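Cellulase IBT99 (PDB 6WBT) probably hydrolyses 6-phospho-alpha-glucosides as a gut-microbial family 4 glycosidase, binding NAD, manganese and glucose 6-phosphate. Local coordinates at residues A399-F412 / L428-L442. Numbering follows the deposited sequence.
Sequences AAIEHSYEKALMAF and LDDMIEANKGYWPEL
The hydroxyl OH of Y405 donates to D429 OD1 at 2.6 Å, on the syn side but tilted out of the plane of a carboxylate that lies nearly coplanar with the phenol ring, the planes 15° apart. With CG of Y405 anti to the backbone N (chi1 173°), the ring extends along L428, whose CD2 sits over one face, 4.0 Å from the centroid. The other methyl of L428, CD1, lies over a face of the F412 ring, 3.7 Å from CE1, and L428 thus fills as a knob the hole formed by Y405, A408, L409 and F412. Replacing Y405 by an alanine would probably deprive the D429 carboxylate of this donor and open one wall of this hole. At the C-terminal end of 428-442, E441 O accepts from H403 ND1 (3.0 Å), in the ring plane and on a lone pair, and L442 packs its CB on Y405 and its CD1 against A408 CB (3.9 Å). W439, hydrogen-bonded through NE1 to T118 O, brings its ring edge to F412 CZ. A single knob-into-hole contact joins helices 405-414 and 421-434, whose segments 405-412 and 428-434 make 123° between their N-to-C directions, while the C-terminal tail runs back over the turn after helix 380-402.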
loop_
_atom_site.group_PDB
_atom_site.type_symbol
_atom_site.label_atom_id
_atom_site.label_comp_id
_atom_site.label_asym_id
_atom_site.label_seq_id
_atom_site.Cartn_x
_atom_site.Cartn_y
_atom_site.Cartn_z
ATOM N N ALA A 399 20.517 8.269 12.154
ATOM C CA ALA A 399 21.416 8.868 13.134
ATOM C C ALA A 399 22.777 9.184 12.527
ATOM O O ALA A 399 23.426 10.153 12.937
ATOM C CB ALA A 399 21.573 7.939 14.338
ATOM N N ALA A 400 23.223 8.386 11.556
ATOM C CA ALA A 400 24.493 8.651 10.890
ATOM C C ALA A 400 24.380 9.779 9.874
ATOM O O ALA A 400 25.346 10.523 9.669
ATOM C CB ALA A 400 25.005 7.382 10.208
ATOM N N ILE A 401 23.218 9.923 9.237
ATOM C CA ILE A 401 23.043 10.961 8.226
ATOM C C ILE A 401 22.766 12.308 8.880
ATOM O O ILE A 401 23.401 13.316 8.553
ATOM C CB ILE A 401 21.916 10.567 7.252
ATOM C CG1 ILE A 401 22.281 9.285 6.501
ATOM C CG2 ILE A 401 21.630 11.704 6.280
ATOM C CD1 ILE A 401 21.174 8.768 5.609
ATOM N N GLU A 402 21.820 12.342 9.814
ATOM C CA GLU A 402 21.382 13.580 10.442
ATOM C C GLU A 402 22.204 13.954 11.668
ATOM O O GLU A 402 21.959 15.015 12.254
ATOM C CB GLU A 402 19.903 13.468 10.823
ATOM C CG GLU A 402 19.005 13.102 9.653
ATOM C CD GLU A 402 17.687 12.503 10.094
ATOM O OE1 GLU A 402 17.401 12.521 11.309
ATOM O OE2 GLU A 402 16.939 12.007 9.225
ATOM N N HIS A 403 23.164 13.115 12.066
ATOM C CA HIS A 403 24.026 13.381 13.220
ATOM C C HIS A 403 23.204 13.620 14.484
ATOM O O HIS A 403 23.544 14.461 15.320
ATOM C CB HIS A 403 24.964 14.560 12.951
ATOM C CG HIS A 403 25.888 14.346 11.793
ATOM N ND1 HIS A 403 27.180 13.892 11.946
ATOM C CD2 HIS A 403 25.707 14.524 10.463
ATOM C CE1 HIS A 403 27.755 13.800 10.760
ATOM N NE2 HIS A 403 26.882 14.177 9.844
ATOM N N SER A 404 22.114 12.874 14.627
ATOM C CA SER A 404 21.163 13.070 15.713
ATOM C C SER A 404 21.427 12.051 16.816
ATOM O O SER A 404 21.373 10.841 16.577
ATOM C CB SER A 404 19.728 12.950 15.202
ATOM O OG SER A 404 18.796 13.036 16.265
ATOM N N TYR A 405 21.712 12.549 18.022
ATOM C CA TYR A 405 21.870 11.669 19.173
ATOM C C TYR A 405 20.557 10.988 19.538
ATOM O O TYR A 405 20.561 9.837 19.992
ATOM C CB TYR A 405 22.410 12.463 20.365
ATOM C CG TYR A 405 22.454 11.697 21.670
ATOM C CD1 TYR A 405 21.391 11.746 22.565
ATOM C CD2 TYR A 405 23.562 10.935 22.014
ATOM C CE1 TYR A 405 21.427 11.051 23.758
ATOM C CE2 TYR A 405 23.609 10.238 23.207
ATOM C CZ TYR A 405 22.538 10.299 24.074
ATOM O OH TYR A 405 22.577 9.607 25.262
ATOM N N GLU A 406 19.430 11.676 19.344
ATOM C CA GLU A 406 18.140 11.112 19.723
ATOM C C GLU A 406 17.739 9.959 18.813
ATOM O O GLU A 406 17.103 9.002 19.270
ATOM C CB GLU A 406 17.068 12.202 19.707
ATOM C CG GLU A 406 15.806 11.842 20.469
ATOM C CD GLU A 406 14.833 13.000 20.557
ATOM O OE1 GLU A 406 13.648 12.812 20.208
ATOM O OE2 GLU A 406 15.255 14.101 20.969
ATOM N N LYS A 407 18.097 10.029 17.528
ATOM C CA LYS A 407 17.818 8.919 16.623
ATOM C C LYS A 407 18.595 7.674 17.027
ATOM O O LYS A 407 18.099 6.549 16.887
ATOM C CB LYS A 407 18.153 9.314 15.185
ATOM C CG LYS A 407 17.284 10.425 14.615
ATOM C CD LYS A 407 16.061 9.875 13.900
ATOM C CE LYS A 407 15.266 10.992 13.240
ATOM N NZ LYS A 407 14.201 10.466 12.339
ATOM N N ALA A 408 19.819 7.854 17.529
ATOM C CA ALA A 408 20.598 6.715 18.005
ATOM C C ALA A 408 19.976 6.108 19.255
ATOM O O ALA A 408 19.934 4.881 19.402
ATOM C CB ALA A 408 22.043 7.138 18.272
ATOM N N LEU A 409 19.485 6.951 20.167
ATOM C CA LEU A 409 18.802 6.442 21.351
ATOM C C LEU A 409 17.526 5.701 20.970
ATOM O O LEU A 409 17.162 4.705 21.606
ATOM C CB LEU A 409 18.492 7.591 22.311
ATOM C CG LEU A 409 17.785 7.222 23.615
ATOM C CD1 LEU A 409 18.629 6.249 24.423
ATOM C CD2 LEU A 409 17.474 8.469 24.426
HETATM N N MSE A 410 16.839 6.170 19.934
HETATM C CA MSE A 410 15.647 5.502 19.431
HETATM C C MSE A 410 15.999 4.156 18.809
HETATM O O MSE A 410 15.219 3.206 18.876
HETATM C CB MSE A 410 14.933 6.388 18.409
HETATM C CG MSE A 410 14.197 7.569 19.018
HETATM SE SE MSE A 410 13.404 8.739 17.676
HETATM C CE MSE A 410 12.285 9.823 18.846
ATOM N N ALA A 411 17.185 4.083 18.201
ATOM C CA ALA A 411 17.630 2.832 17.598
ATOM C C ALA A 411 17.969 1.796 18.663
ATOM O O ALA A 411 17.661 0.609 18.504
ATOM C CB ALA A 411 18.833 3.082 16.690
ATOM N N PHE A 412 18.600 2.226 19.758
ATOM C CA PHE A 412 18.953 1.292 20.822
ATOM C C PHE A 412 17.727 0.880 21.628
ATOM O O PHE A 412 17.615 -0.278 22.047
ATOM C CB PHE A 412 20.017 1.911 21.729
ATOM C CG PHE A 412 21.414 1.820 21.177
ATOM C CD1 PHE A 412 21.752 2.464 19.998
ATOM C CD2 PHE A 412 22.390 1.098 21.844
ATOM C CE1 PHE A 412 23.035 2.383 19.490
ATOM C CE2 PHE A 412 23.675 1.015 21.340
ATOM C CZ PHE A 412 23.998 1.658 20.162
ATOM N N LEU A 428 24.378 3.449 24.904
ATOM C CA LEU A 428 24.698 4.370 23.818
ATOM C C LEU A 428 25.843 5.298 24.203
ATOM O O LEU A 428 26.820 5.439 23.457
ATOM C CB LEU A 428 23.460 5.178 23.429
ATOM C CG LEU A 428 23.654 6.233 22.339
ATOM C CD1 LEU A 428 24.112 5.589 21.040
ATOM C CD2 LEU A 428 22.376 7.028 22.125
ATOM N N ASP A 429 25.742 5.937 25.372
ATOM C CA ASP A 429 26.801 6.835 25.819
ATOM C C ASP A 429 28.121 6.099 26.007
ATOM O O ASP A 429 29.191 6.685 25.806
ATOM C CB ASP A 429 26.390 7.531 27.117
ATOM C CG ASP A 429 25.247 8.507 26.918
ATOM O OD1 ASP A 429 25.103 9.034 25.796
ATOM O OD2 ASP A 429 24.494 8.750 27.886
ATOM N N ASP A 430 28.070 4.821 26.390
ATOM C CA ASP A 430 29.291 4.028 26.470
ATOM C C ASP A 430 29.897 3.795 25.092
ATOM O O ASP A 430 31.122 3.691 24.965
ATOM C CB ASP A 430 29.011 2.693 27.158
ATOM C CG ASP A 430 29.204 2.760 28.660
ATOM O OD1 ASP A 430 30.182 3.395 29.107
ATOM O OD2 ASP A 430 28.378 2.178 29.394
HETATM N N MSE A 431 29.066 3.714 24.058
HETATM C CA MSE A 431 29.554 3.507 22.701
HETATM C C MSE A 431 30.045 4.812 22.085
HETATM O O MSE A 431 30.882 4.802 21.184
HETATM C CB MSE A 431 28.461 2.889 21.826
HETATM C CG MSE A 431 27.988 1.525 22.297
HETATM SE SE MSE A 431 29.431 0.221 22.429
HETATM C CE MSE A 431 28.363 -1.381 22.738
ATOM N N ILE A 432 29.514 5.936 22.573
ATOM C CA ILE A 432 29.965 7.239 22.089
ATOM C C ILE A 432 31.433 7.453 22.434
ATOM O O ILE A 432 32.225 7.909 21.600
ATOM C CB ILE A 432 29.081 8.363 22.663
ATOM C CG1 ILE A 432 27.631 8.201 22.203
ATOM C CG2 ILE A 432 29.613 9.726 22.250
ATOM C CD1 ILE A 432 27.430 8.426 20.724
ATOM N N GLU A 433 31.821 7.118 23.666
ATOM C CA GLU A 433 33.202 7.297 24.100
ATOM C C GLU A 433 34.130 6.250 23.496
ATOM O O GLU A 433 35.235 6.582 23.051
ATOM C CB GLU A 433 33.278 7.257 25.629
ATOM C CG GLU A 433 33.008 8.594 26.299
ATOM C CD GLU A 433 34.143 9.579 26.103
ATOM O OE1 GLU A 433 35.280 9.132 25.842
ATOM O OE2 GLU A 433 33.900 10.800 26.203
ATOM N N ALA A 434 33.704 4.985 23.472
ATOM C CA ALA A 434 34.561 3.922 22.960
ATOM C C ALA A 434 34.803 4.037 21.460
ATOM O O ALA A 434 35.769 3.454 20.956
ATOM C CB ALA A 434 33.957 2.556 23.282
ATOM N N ASN A 435 33.955 4.771 20.740
ATOM C CA ASN A 435 34.070 4.912 19.293
ATOM C C ASN A 435 34.428 6.333 18.874
ATOM O O ASN A 435 34.149 6.728 17.738
ATOM C CB ASN A 435 32.774 4.471 18.615
ATOM C CG ASN A 435 32.514 2.986 18.764
ATOM O OD1 ASN A 435 32.729 2.211 17.832
ATOM N ND2 ASN A 435 32.053 2.580 19.941
ATOM N N LYS A 436 35.034 7.112 19.768
ATOM C CA LYS A 436 35.482 8.457 19.422
ATOM C C LYS A 436 36.619 8.360 18.414
ATOM O O LYS A 436 37.711 7.881 18.736
ATOM C CB LYS A 436 35.912 9.214 20.676
ATOM C CG LYS A 436 34.769 9.956 21.352
ATOM C CD LYS A 436 35.096 10.324 22.790
ATOM C CE LYS A 436 36.266 11.286 22.879
ATOM N NZ LYS A 436 36.503 11.714 24.285
ATOM N N GLY A 437 36.361 8.813 17.189
ATOM C CA GLY A 437 37.270 8.657 16.076
ATOM C C GLY A 437 36.739 7.763 14.976
ATOM O O GLY A 437 37.188 7.881 13.828
ATOM N N TYR A 438 35.799 6.876 15.296
ATOM C CA TYR A 438 35.160 5.999 14.321
ATOM C C TYR A 438 33.725 6.391 14.009
ATOM O O TYR A 438 33.313 6.329 12.850
ATOM C CB TYR A 438 35.180 4.548 14.820
ATOM C CG TYR A 438 36.551 3.915 14.860
ATOM C CD1 TYR A 438 37.215 3.580 13.688
ATOM C CD2 TYR A 438 37.174 3.633 16.069
ATOM C CE1 TYR A 438 38.467 2.994 13.716
ATOM C CE2 TYR A 438 38.427 3.046 16.108
ATOM C CZ TYR A 438 39.067 2.729 14.929
ATOM O OH TYR A 438 40.313 2.145 14.960
ATOM N N TRP A 439 32.955 6.789 15.017
ATOM C CA TRP A 439 31.558 7.137 14.827
ATOM C C TRP A 439 31.409 8.554 14.287
ATOM O O TRP A 439 32.292 9.397 14.463
ATOM C CB TRP A 439 30.801 7.019 16.145
ATOM C CG TRP A 439 30.218 5.670 16.404
ATOM C CD1 TRP A 439 30.636 4.479 15.890
ATOM C CD2 TRP A 439 29.092 5.375 17.237
ATOM N NE1 TRP A 439 29.845 3.458 16.358
ATOM C CE2 TRP A 439 28.888 3.982 17.187
ATOM C CE3 TRP A 439 28.238 6.152 18.024
ATOM C CZ2 TRP A 439 27.866 3.352 17.893
ATOM C CZ3 TRP A 439 27.224 5.525 18.724
ATOM C CH2 TRP A 439 27.047 4.139 18.653
ATOM N N PRO A 440 30.295 8.840 13.617
ATOM C CA PRO A 440 29.969 10.231 13.298
ATOM C C PRO A 440 29.589 10.995 14.555
ATOM O O PRO A 440 29.148 10.419 15.553
ATOM C CB PRO A 440 28.778 10.113 12.338
ATOM C CG PRO A 440 28.801 8.695 11.853
ATOM C CD PRO A 440 29.362 7.895 12.982
ATOM N N GLU A 441 29.769 12.311 14.500
ATOM C CA GLU A 441 29.376 13.161 15.614
ATOM C C GLU A 441 27.862 13.136 15.784
ATOM O O GLU A 441 27.112 13.153 14.804
ATOM C CB GLU A 441 29.857 14.593 15.387
ATOM C CG GLU A 441 29.702 15.500 16.596
ATOM C CD GLU A 441 29.876 16.964 16.247
ATOM O OE1 GLU A 441 29.156 17.452 15.351
ATOM O OE2 GLU A 441 30.738 17.626 16.864
ATOM N N LEU A 442 27.413 13.089 17.037
ATOM C CA LEU A 442 25.990 13.026 17.356
ATOM C C LEU A 442 25.650 14.168 18.305
ATOM O O LEU A 442 26.064 14.158 19.469
ATOM C CB LEU A 442 25.620 11.676 17.973
ATOM C CG LEU A 442 25.823 10.448 17.082
ATOM C CD1 LEU A 442 25.337 9.189 17.783
ATOM C CD2 LEU A 442 25.115 10.630 15.749
#